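Local coordinates for p-47 protein (Clostridium botulinum E1 str. 'BoNT E Beluga', PDB 5WIX) that is of unknown function but resembles bactericidal/permeability-increasing protein in its tulip-like topology, and so possibly handles lipids as some proteins of that fold do, at residues W23-G28 and L208-N213; V178-V183 and N404-W409; Y286-A291 and N381-S386; N333-T338 and T356-C361. All blocks are in the same frame, centred on the assembly; numbering follows the deposited sequence.

How the contacts relate
The four contacts fall into two pairs. Contacts 1 and 2 lie near the middle of the elongated chain, their centres 12 Å apart, and touch where the Tyr27 ring packs on Ile406 and Val407 and where Trp409 comes up beside Gly28. Contacts 3 and 4 lie toward one end, centres 15 Å apart, and both belong to the same curved sheet, against which helix 370-390, part of contact 3, packs; Leu384 of that helix lies on Met359, and Asn381 on Cys361. The pairs are well separated: contacts 1 and 4 come no nearer than about 21 Å between nearest atoms. In sequence, contact 4 is nested within contact 3, and both are nested within contact 2.

Contact 1 (W23-G28 and L208-N213); sequences WDIVYG and LSVVTN
Asp24 and Ile25 both sit opposite Leu208, a classic beta bulge where strand 25-30 meets strand 203-210 in antiparallel fashion. The backbone bonds come first. Leu208 O accepts two N-H groups, Asp24 N at 2.9 Å nearly in line with the carbonyl and Ile25 N at 3.2 Å from above its plane, while Leu208 N returns a bond to Ile25 O (2.9 Å). The side chain of Asp24 adds a weak bond, with Val210 N donating to Asp24 OD2 over 3.3 Å. Further along, Thr212 turns back on its own segment, its OG1 donating to Val210 O at 3.0 Å.

The Trp23 ring brings its CE3 edge to the Leu208 carbonyl, while its NE1 bonds Ser220 O.

Among the apolar side chains, Leu208 and Ile25 lie side by side and point the same way. Leu208 CG stands between its own backbone N and carbonyl carbon (chi1 75°). Ile25 CD1 comes within 3.9 Å of Val210 CG1, the two side chains meeting at about a right angle.

Strand 25-30 runs between strands 203-210 and 234-238, and Leu242 of helix 240-252 packs on both Ile25 and Val210.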
# COMPACT_ATOMS: atom_id res chain seq x y z
N TRP A 23 1.60 -3.42 -9.68
CA TRP A 23 0.34 -3.05 -9.03
C TRP A 23 0.41 -1.66 -8.41
O TRP A 23 1.50 -1.12 -8.23
CB TRP A 23 -0.01 -4.09 -7.97
CG TRP A 23 -0.57 -5.33 -8.56
CD1 TRP A 23 0.12 -6.41 -9.02
CD2 TRP A 23 -1.95 -5.62 -8.76
NE1 TRP A 23 -0.75 -7.36 -9.49
CE2 TRP A 23 -2.03 -6.90 -9.34
CE3 TRP A 23 -3.14 -4.93 -8.50
CZ2 TRP A 23 -3.24 -7.50 -9.67
CZ3 TRP A 23 -4.34 -5.53 -8.82
CH2 TRP A 23 -4.38 -6.80 -9.40
N ASP A 24 -0.75 -1.08 -8.06
CA ASP A 24 -0.77 0.33 -7.61
C ASP A 24 -0.64 0.54 -6.11
O ASP A 24 0.18 1.34 -5.64
CB ASP A 24 -2.06 1.02 -8.07
CG ASP A 24 -1.95 1.60 -9.46
OD1 ASP A 24 -0.83 2.02 -9.85
OD2 ASP A 24 -2.99 1.63 -10.16
N ILE A 25 -1.49 -0.13 -5.35
CA ILE A 25 -1.39 -0.15 -3.91
C ILE A 25 -1.59 -1.59 -3.47
O ILE A 25 -2.53 -2.25 -3.92
CB ILE A 25 -2.44 0.77 -3.24
CG1 ILE A 25 -2.17 2.22 -3.58
CG2 ILE A 25 -2.42 0.59 -1.74
CD1 ILE A 25 -3.05 3.19 -2.82
N VAL A 26 -0.70 -2.08 -2.62
CA VAL A 26 -0.79 -3.45 -2.13
C VAL A 26 -0.94 -3.41 -0.62
O VAL A 26 -0.18 -2.70 0.05
CB VAL A 26 0.45 -4.27 -2.54
CG1 VAL A 26 0.34 -5.71 -2.06
CG2 VAL A 26 0.65 -4.21 -4.04
N TYR A 27 -1.94 -4.13 -0.08
CA TYR A 27 -2.10 -4.27 1.38
C TYR A 27 -1.75 -5.68 1.84
O TYR A 27 -1.93 -6.63 1.08
CB TYR A 27 -3.52 -3.94 1.81
CG TYR A 27 -4.05 -2.67 1.19
CD1 TYR A 27 -3.90 -1.45 1.83
CD2 TYR A 27 -4.67 -2.71 -0.03
CE1 TYR A 27 -4.37 -0.28 1.27
CE2 TYR A 27 -5.15 -1.57 -0.61
CZ TYR A 27 -5.01 -0.34 0.04
OH TYR A 27 -5.49 0.81 -0.56
N GLY A 28 -1.30 -5.82 3.09
CA GLY A 28 -0.92 -7.12 3.61
C GLY A 28 -1.05 -7.31 5.12
O GLY A 28 -0.89 -6.36 5.90
N LEU A 208 -4.38 -3.96 -5.34
CA LEU A 208 -5.27 -3.07 -6.09
C LEU A 208 -4.65 -2.15 -7.15
O LEU A 208 -3.44 -1.87 -7.15
CB LEU A 208 -6.07 -2.15 -5.13
CG LEU A 208 -5.43 -0.94 -4.41
CD1 LEU A 208 -5.11 0.21 -5.33
CD2 LEU A 208 -6.34 -0.42 -3.34
N SER A 209 -5.54 -1.65 -8.00
CA SER A 209 -5.30 -0.54 -8.90
C SER A 209 -6.29 0.57 -8.57
O SER A 209 -7.51 0.33 -8.57
CB SER A 209 -5.47 -0.98 -10.36
OG SER A 209 -4.47 -1.93 -10.68
N VAL A 210 -5.81 1.79 -8.36
CA VAL A 210 -6.71 2.87 -7.94
C VAL A 210 -7.19 3.79 -9.07
O VAL A 210 -6.39 4.37 -9.80
CB VAL A 210 -6.07 3.74 -6.84
CG1 VAL A 210 -5.79 2.91 -5.60
CG2 VAL A 210 -4.78 4.38 -7.35
N VAL A 211 -8.51 3.91 -9.19
CA VAL A 211 -9.15 4.80 -10.16
C VAL A 211 -9.01 4.29 -11.59
O VAL A 211 -9.99 4.05 -12.28
CB VAL A 211 -8.57 6.23 -10.07
CG1 VAL A 211 -9.24 7.13 -11.10
CG2 VAL A 211 -8.75 6.79 -8.67
N THR A 212 -7.76 4.13 -12.00
CA THR A 212 -7.40 3.56 -13.30
C THR A 212 -7.94 2.17 -13.52
O THR A 212 -7.79 1.27 -12.69
CB THR A 212 -5.86 3.48 -13.48
OG1 THR A 212 -5.25 3.12 -12.23
CG2 THR A 212 -5.30 4.80 -13.97
N ASN A 213 -8.59 1.99 -14.65
CA ASN A 213 -9.02 0.67 -15.05
C ASN A 213 -8.02 0.11 -16.06
O ASN A 213 -8.31 0.02 -17.25
CB ASN A 213 -10.44 0.72 -15.61
CG ASN A 213 -11.43 1.28 -14.61
OD1 ASN A 213 -12.00 0.53 -13.80
ND2 ASN A 213 -11.65 2.59 -14.65

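Contact 2 (V178-V183 and N404-W409); sequences VTSNIV and NDIVNW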
# COMPACT_ATOMS: atom_id res chain seq x y z
N VAL A 178 -14.08 1.49 -0.66
CA VAL A 178 -14.06 2.40 -1.80
C VAL A 178 -14.77 3.66 -1.33
O VAL A 178 -15.55 3.60 -0.38
CB VAL A 178 -14.76 1.84 -3.06
CG1 VAL A 178 -14.44 2.73 -4.28
CG2 VAL A 178 -14.34 0.39 -3.32
N THR A 179 -14.50 4.78 -1.97
CA THR A 179 -15.10 6.06 -1.60
C THR A 179 -14.76 6.44 -0.15
O THR A 179 -15.64 6.65 0.69
CB THR A 179 -16.65 6.06 -1.80
OG1 THR A 179 -17.27 5.21 -0.83
CG2 THR A 179 -17.01 5.57 -3.21
N SER A 180 -13.46 6.51 0.13
CA SER A 180 -12.94 7.03 1.39
C SER A 180 -12.64 8.53 1.26
O SER A 180 -12.67 9.09 0.16
CB SER A 180 -11.68 6.28 1.79
OG SER A 180 -10.65 6.52 0.84
N ASN A 181 -12.33 9.18 2.38
CA ASN A 181 -12.06 10.61 2.34
C ASN A 181 -10.78 10.92 1.56
O ASN A 181 -10.60 12.05 1.09
CB ASN A 181 -11.97 11.19 3.75
CG ASN A 181 -13.32 11.28 4.43
OD1 ASN A 181 -14.01 12.29 4.33
ND2 ASN A 181 -13.70 10.22 5.14
N ILE A 182 -9.90 9.93 1.44
CA ILE A 182 -8.69 10.08 0.63
C ILE A 182 -8.90 9.46 -0.74
O ILE A 182 -8.84 8.24 -0.90
CB ILE A 182 -7.46 9.45 1.29
CG1 ILE A 182 -7.33 9.92 2.74
CG2 ILE A 182 -6.21 9.79 0.50
CD1 ILE A 182 -6.29 9.15 3.54
N VAL A 183 -9.10 10.32 -1.73
CA VAL A 183 -9.64 9.92 -3.02
C VAL A 183 -8.63 9.22 -3.93
O VAL A 183 -9.00 8.32 -4.70
CB VAL A 183 -10.22 11.14 -3.75
CG1 VAL A 183 -10.89 10.74 -5.05
CG2 VAL A 183 -11.21 11.86 -2.84
N ASN A 404 -4.97 3.10 7.72
CA ASN A 404 -6.33 2.73 8.11
C ASN A 404 -7.44 3.14 7.13
O ASN A 404 -8.62 2.87 7.37
CB ASN A 404 -6.65 3.32 9.49
CG ASN A 404 -6.00 2.54 10.62
OD1 ASN A 404 -5.95 1.32 10.59
ND2 ASN A 404 -5.52 3.26 11.64
N ASP A 405 -7.07 3.75 6.01
CA ASP A 405 -8.06 4.42 5.15
C ASP A 405 -8.86 3.44 4.30
O ASP A 405 -10.09 3.43 4.32
CB ASP A 405 -7.36 5.44 4.24
CG ASP A 405 -8.34 6.35 3.50
OD1 ASP A 405 -8.95 7.22 4.14
OD2 ASP A 405 -8.46 6.21 2.26
N ILE A 406 -8.15 2.61 3.55
CA ILE A 406 -8.82 1.68 2.66
C ILE A 406 -9.05 0.29 3.29
O ILE A 406 -10.20 -0.11 3.52
CB ILE A 406 -8.05 1.55 1.35
CG1 ILE A 406 -7.87 2.94 0.76
CG2 ILE A 406 -8.82 0.70 0.39
CD1 ILE A 406 -9.17 3.65 0.54
N VAL A 407 -7.98 -0.44 3.58
CA VAL A 407 -8.15 -1.77 4.15
C VAL A 407 -7.88 -1.81 5.64
O VAL A 407 -6.78 -1.50 6.09
CB VAL A 407 -7.24 -2.81 3.48
CG1 VAL A 407 -7.40 -4.13 4.17
CG2 VAL A 407 -7.57 -2.95 2.01
N ASN A 408 -8.91 -2.20 6.39
CA ASN A 408 -8.77 -2.53 7.80
C ASN A 408 -8.91 -4.02 7.95
O ASN A 408 -10.00 -4.57 7.75
CB ASN A 408 -9.82 -1.82 8.66
CG ASN A 408 -9.86 -0.33 8.42
OD1 ASN A 408 -9.02 0.41 8.94
ND2 ASN A 408 -10.83 0.12 7.64
N TRP A 409 -7.83 -4.68 8.30
CA TRP A 409 -7.87 -6.13 8.46
C TRP A 409 -8.64 -6.53 9.70
O TRP A 409 -8.38 -6.03 10.80
CB TRP A 409 -6.47 -6.71 8.51
CG TRP A 409 -5.70 -6.48 7.28
CD1 TRP A 409 -4.75 -5.52 7.06
CD2 TRP A 409 -5.80 -7.22 6.06
NE1 TRP A 409 -4.26 -5.62 5.79
CE2 TRP A 409 -4.88 -6.66 5.15
CE3 TRP A 409 -6.57 -8.32 5.64
CZ2 TRP A 409 -4.71 -7.14 3.86
CZ3 TRP A 409 -6.41 -8.80 4.36
CH2 TRP A 409 -5.49 -8.21 3.48
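The carboxylate of Asp405 is the flat group that carries this contact, with Ile182 over one face and Ser180 toward its OD2 end. Ile182 comes in with CG1 and CD1 on the same side of the plane, CD1 3.5 Å from Asp405 CG and CG1 3.8 Å from it, the two side chains crossing at a slant. Ser180 OG approaches OD2 from the other side, tilted out of the carboxylate plane, and stands 2.6 Å from Asp405 OD2. Farther along the same segment, in strand 407-409, one face of the Trp409 indole is covered by Val407 CG1, 3.7 Å above the ring and offset toward its rim, and Tyr204 meets the same ring with the planes at about 60°.

Asp405 CG lies anti to its backbone N (chi1 -170°), on the side of the loop 178-183. Beside it, Ile406 brings CD1 up to the serine side chain, 3.8 Å from Ser180 CB; Ile406 also packs on Tyr27 and Met185. Backbone bonds of Ile406 with Asn177 and of Asn408 with Ser175 hold the segment 404-409 along strand 174-177, just ahead of the loop.

Ser180 OG also has Asn186 OD1 as a partner, and which of Asp405 OD2 and Asn186 OD1 receives the one proton is not settled. One carboxylate oxygen of Asp405 thus faces a hydroxyl with two possible acceptors, while Ile182 lies over a face of the group; if the serine does donate to OD2, that bond would probably stabilise the carboxylate.

Contact 3 (Y286-A291 and N381-S386); sequences YGIKVA and NWSLKS
Ile288 and Ser383 mark the closest approach of the two backbones, where strand 288-290 runs past the 381-386 part of helix 370-390 with 9.6 Å between the axes and the two N-to-C directions 149° apart. Ile288 points at the helix and does most of the touching: its CD1 meets both Ser383 and Ser386, one helical turn apart, lying 3.5 Å from Ser383 OG and 3.8 Å from Ser386 CB. The isoleucine chain is extended (chi2 154°), which carries CD1 out to the helix. Two residues on, Val290 lays both methyls against the five-membered part of the Trp382 indole, CG1 and CG2 each 3.9 Å from Trp382 CD1.

Polar groups close the other end. Tyr286 OH stands 2.8 Å from Ser386 OG, a serine oxygen that takes a hydrogen bond from Trp285 NE1. Ser383 OG is taken up within the helix by Val379 O.

On another side of the helix, Leu384 packs on Leu332, Met359 and Cys361 of strands 328-343 and 348-363. A long helix held against a strongly curved antiparallel sheet in this way is the pattern of a tulip-like domain, as in bactericidal/permeability-increasing protein.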
# COMPACT_ATOMS: atom_id res chain seq x y z
N TYR A 286 9.01 33.57 -5.69
CA TYR A 286 8.66 34.71 -4.86
C TYR A 286 9.80 35.73 -4.80
O TYR A 286 10.93 35.44 -5.19
CB TYR A 286 8.26 34.23 -3.46
CG TYR A 286 9.37 33.60 -2.65
CD1 TYR A 286 10.21 34.38 -1.87
CD2 TYR A 286 9.56 32.22 -2.65
CE1 TYR A 286 11.22 33.81 -1.12
CE2 TYR A 286 10.57 31.63 -1.88
CZ TYR A 286 11.39 32.43 -1.12
OH TYR A 286 12.41 31.87 -0.37
N GLY A 287 9.51 36.94 -4.32
CA GLY A 287 10.51 37.99 -4.35
C GLY A 287 11.63 37.88 -3.31
O GLY A 287 11.35 37.76 -2.11
N ILE A 288 12.88 37.98 -3.77
CA ILE A 288 14.08 38.03 -2.93
C ILE A 288 14.75 39.41 -2.90
O ILE A 288 15.13 39.91 -3.96
CB ILE A 288 15.18 37.05 -3.42
CG1 ILE A 288 14.64 35.63 -3.52
CG2 ILE A 288 16.39 37.09 -2.51
CD1 ILE A 288 15.41 34.80 -4.54
N LYS A 289 14.93 39.99 -1.72
CA LYS A 289 15.55 41.32 -1.61
C LYS A 289 17.06 41.29 -1.45
O LYS A 289 17.60 40.86 -0.43
CB LYS A 289 14.97 42.11 -0.45
CG LYS A 289 15.59 43.48 -0.29
CD LYS A 289 14.71 44.35 0.60
CE LYS A 289 15.51 45.39 1.37
NZ LYS A 289 14.61 46.03 2.37
N VAL A 290 17.74 41.81 -2.46
CA VAL A 290 19.19 41.88 -2.48
C VAL A 290 19.61 43.33 -2.54
O VAL A 290 19.31 44.02 -3.53
CB VAL A 290 19.75 41.16 -3.67
CG1 VAL A 290 21.28 41.15 -3.60
CG2 VAL A 290 19.18 39.77 -3.73
N ALA A 291 20.33 43.78 -1.52
CA ALA A 291 20.59 45.19 -1.30
C ALA A 291 19.24 45.85 -1.24
O ALA A 291 18.37 45.39 -0.49
CB ALA A 291 21.45 45.80 -2.41
N ASN A 381 23.23 34.01 -7.20
CA ASN A 381 23.63 33.15 -6.09
C ASN A 381 22.62 33.16 -4.94
O ASN A 381 22.49 32.19 -4.21
CB ASN A 381 25.01 33.55 -5.55
CG ASN A 381 26.14 33.16 -6.50
OD1 ASN A 381 26.01 32.24 -7.30
ND2 ASN A 381 27.27 33.87 -6.40
N TRP A 382 21.89 34.25 -4.79
CA TRP A 382 20.86 34.30 -3.75
C TRP A 382 19.64 33.48 -4.15
O TRP A 382 18.96 32.89 -3.30
CB TRP A 382 20.46 35.75 -3.47
CG TRP A 382 21.43 36.42 -2.58
CD1 TRP A 382 22.25 37.46 -2.88
CD2 TRP A 382 21.71 36.06 -1.23
NE1 TRP A 382 23.02 37.79 -1.79
CE2 TRP A 382 22.71 36.94 -0.76
CE3 TRP A 382 21.21 35.09 -0.36
CZ2 TRP A 382 23.21 36.87 0.53
CZ3 TRP A 382 21.71 35.02 0.92
CH2 TRP A 382 22.70 35.91 1.35
N SER A 383 19.36 33.47 -5.45
CA SER A 383 18.18 32.81 -5.98
C SER A 383 18.37 31.32 -5.92
O SER A 383 17.45 30.59 -5.53
CB SER A 383 17.92 33.27 -7.42
OG SER A 383 17.40 34.60 -7.45
N LEU A 384 19.56 30.86 -6.28
CA LEU A 384 19.88 29.43 -6.26
C LEU A 384 19.68 28.87 -4.85
O LEU A 384 19.09 27.80 -4.66
CB LEU A 384 21.30 29.19 -6.76
CG LEU A 384 21.49 29.33 -8.27
CD1 LEU A 384 22.95 29.12 -8.71
CD2 LEU A 384 20.57 28.36 -9.01
N LYS A 385 20.16 29.62 -3.86
CA LYS A 385 19.98 29.23 -2.48
C LYS A 385 18.49 29.10 -2.20
O LYS A 385 18.05 28.07 -1.68
CB LYS A 385 20.65 30.23 -1.54
CG LYS A 385 22.19 30.22 -1.72
CD LYS A 385 22.94 31.14 -0.75
CE LYS A 385 24.46 31.01 -0.91
NZ LYS A 385 25.22 31.89 0.03
N SER A 386 17.73 30.10 -2.60
CA SER A 386 16.29 30.07 -2.39
C SER A 386 15.68 28.78 -2.90
O SER A 386 14.84 28.20 -2.22
CB SER A 386 15.61 31.27 -3.07
OG SER A 386 14.49 31.68 -2.30

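Contact 4 (N333-T338 and T356-C361); sequences NMECIT and TPIMEC
Asn333 and Glu360 form one of two hydrogen-bonded pairs between these segments of the beta hairpin of strands 328-343 and 348-363. Asn333 N donates to Glu360 O (3.1 Å), and Glu360 N donates back to Asn333 O (2.9 Å). The second such pair is Glu335 with Ile358: Glu335 N reaches Ile358 O at 3.0 Å, and Ile358 N returns to Glu335 O at 3.3 Å. Ile358 O also receives a CA-H contact from Met334. Met334 and Met359 between them are a non-hydrogen-bonded pair, and the backbone of Met334 bonds instead with Leu316 on strand 311-322.

At Pro357 the chain turns a corner. Pro357 N has no hydrogen to give; Glu335 O is satisfied by Ile358 N, and the proline ring packs crosswise on the Glu335 side chain. The pairing is taken up again beyond the corner, where the Ile337 backbone bonds with Tyr354 and Ser355.

Side chains divide by face. Asn333, Glu335, Ile358 and Glu360 share one; Met334 and Met359 lie side by side on the other, SD of Met334 4.0 Å from CG of Met359, with Phe387 and Arg388 of helix 370-390 against them. Nearby, Cys336 SG, anti to its backbone N (chi1 178°), sits 3.7 Å from Thr356 CG2.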
# COMPACT_ATOMS: atom_id res chain seq x y z
N ASN A 333 21.37 27.56 -13.12
CA ASN A 333 21.28 26.09 -13.22
C ASN A 333 21.62 25.39 -11.90
O ASN A 333 22.68 25.63 -11.33
CB ASN A 333 22.22 25.55 -14.31
CG ASN A 333 21.82 25.98 -15.71
OD1 ASN A 333 21.31 25.18 -16.49
ND2 ASN A 333 22.08 27.25 -16.04
N MET A 334 20.73 24.52 -11.44
CA MET A 334 21.01 23.72 -10.24
C MET A 334 20.74 22.22 -10.42
O MET A 334 19.79 21.82 -11.08
CB MET A 334 20.18 24.22 -9.05
CG MET A 334 20.55 23.58 -7.74
SD MET A 334 19.85 24.43 -6.31
CE MET A 334 18.14 24.01 -6.59
N GLU A 335 21.61 21.39 -9.84
CA GLU A 335 21.27 19.99 -9.56
C GLU A 335 21.43 19.76 -8.06
O GLU A 335 22.45 20.11 -7.47
CB GLU A 335 22.14 19.01 -10.33
CG GLU A 335 21.73 17.54 -10.09
CD GLU A 335 22.66 16.51 -10.72
OE1 GLU A 335 22.17 15.59 -11.42
OE2 GLU A 335 23.89 16.59 -10.50
N CYS A 336 20.41 19.16 -7.44
CA CYS A 336 20.37 19.07 -5.98
C CYS A 336 19.66 17.83 -5.49
O CYS A 336 18.43 17.68 -5.64
CB CYS A 336 19.70 20.31 -5.39
SG CYS A 336 19.54 20.28 -3.59
N ILE A 337 20.44 16.94 -4.87
CA ILE A 337 19.97 15.69 -4.30
C ILE A 337 19.38 15.88 -2.90
O ILE A 337 20.06 16.38 -2.00
CB ILE A 337 21.10 14.70 -4.23
CG1 ILE A 337 21.91 14.73 -5.53
CG2 ILE A 337 20.57 13.31 -3.89
CD1 ILE A 337 21.15 14.26 -6.73
N THR A 338 18.13 15.48 -2.70
CA THR A 338 17.56 15.47 -1.36
C THR A 338 17.26 14.04 -0.95
O THR A 338 17.17 13.17 -1.82
CB THR A 338 16.28 16.29 -1.28
OG1 THR A 338 15.33 15.78 -2.23
CG2 THR A 338 16.57 17.71 -1.62
N THR A 356 24.76 19.26 -3.28
CA THR A 356 24.46 20.20 -4.33
C THR A 356 25.57 20.09 -5.35
O THR A 356 26.51 20.89 -5.35
CB THR A 356 24.31 21.63 -3.81
OG1 THR A 356 25.21 21.83 -2.71
CG2 THR A 356 22.91 21.80 -3.30
N PRO A 357 25.46 19.08 -6.23
CA PRO A 357 26.52 18.86 -7.21
C PRO A 357 26.56 19.94 -8.29
O PRO A 357 27.57 20.04 -8.98
CB PRO A 357 26.17 17.48 -7.81
CG PRO A 357 24.77 17.20 -7.45
CD PRO A 357 24.45 18.01 -6.22
N ILE A 358 25.52 20.76 -8.41
CA ILE A 358 25.53 21.88 -9.35
C ILE A 358 24.83 23.12 -8.80
O ILE A 358 23.65 23.09 -8.48
CB ILE A 358 24.83 21.52 -10.69
CG1 ILE A 358 25.68 20.53 -11.51
CG2 ILE A 358 24.55 22.77 -11.50
CD1 ILE A 358 24.98 20.03 -12.77
N MET A 359 25.58 24.22 -8.69
CA MET A 359 24.97 25.53 -8.46
C MET A 359 25.69 26.57 -9.31
O MET A 359 26.61 27.25 -8.84
CB MET A 359 25.00 25.91 -6.99
CG MET A 359 23.63 25.77 -6.35
SD MET A 359 23.53 26.54 -4.73
CE MET A 359 25.08 26.02 -3.99
N GLU A 360 25.26 26.68 -10.55
CA GLU A 360 25.96 27.46 -11.56
C GLU A 360 25.24 28.76 -11.88
O GLU A 360 24.18 28.76 -12.52
CB GLU A 360 26.14 26.63 -12.82
CG GLU A 360 27.21 27.12 -13.75
CD GLU A 360 27.17 26.42 -15.09
OE1 GLU A 360 26.91 25.19 -15.12
OE2 GLU A 360 27.39 27.10 -16.12
N CYS A 361 25.83 29.86 -11.44
CA CYS A 361 25.30 31.20 -11.69
C CYS A 361 26.18 31.96 -12.68
O CYS A 361 27.32 32.32 -12.37
CB CYS A 361 25.21 31.97 -10.38
SG CYS A 361 24.82 33.70 -10.57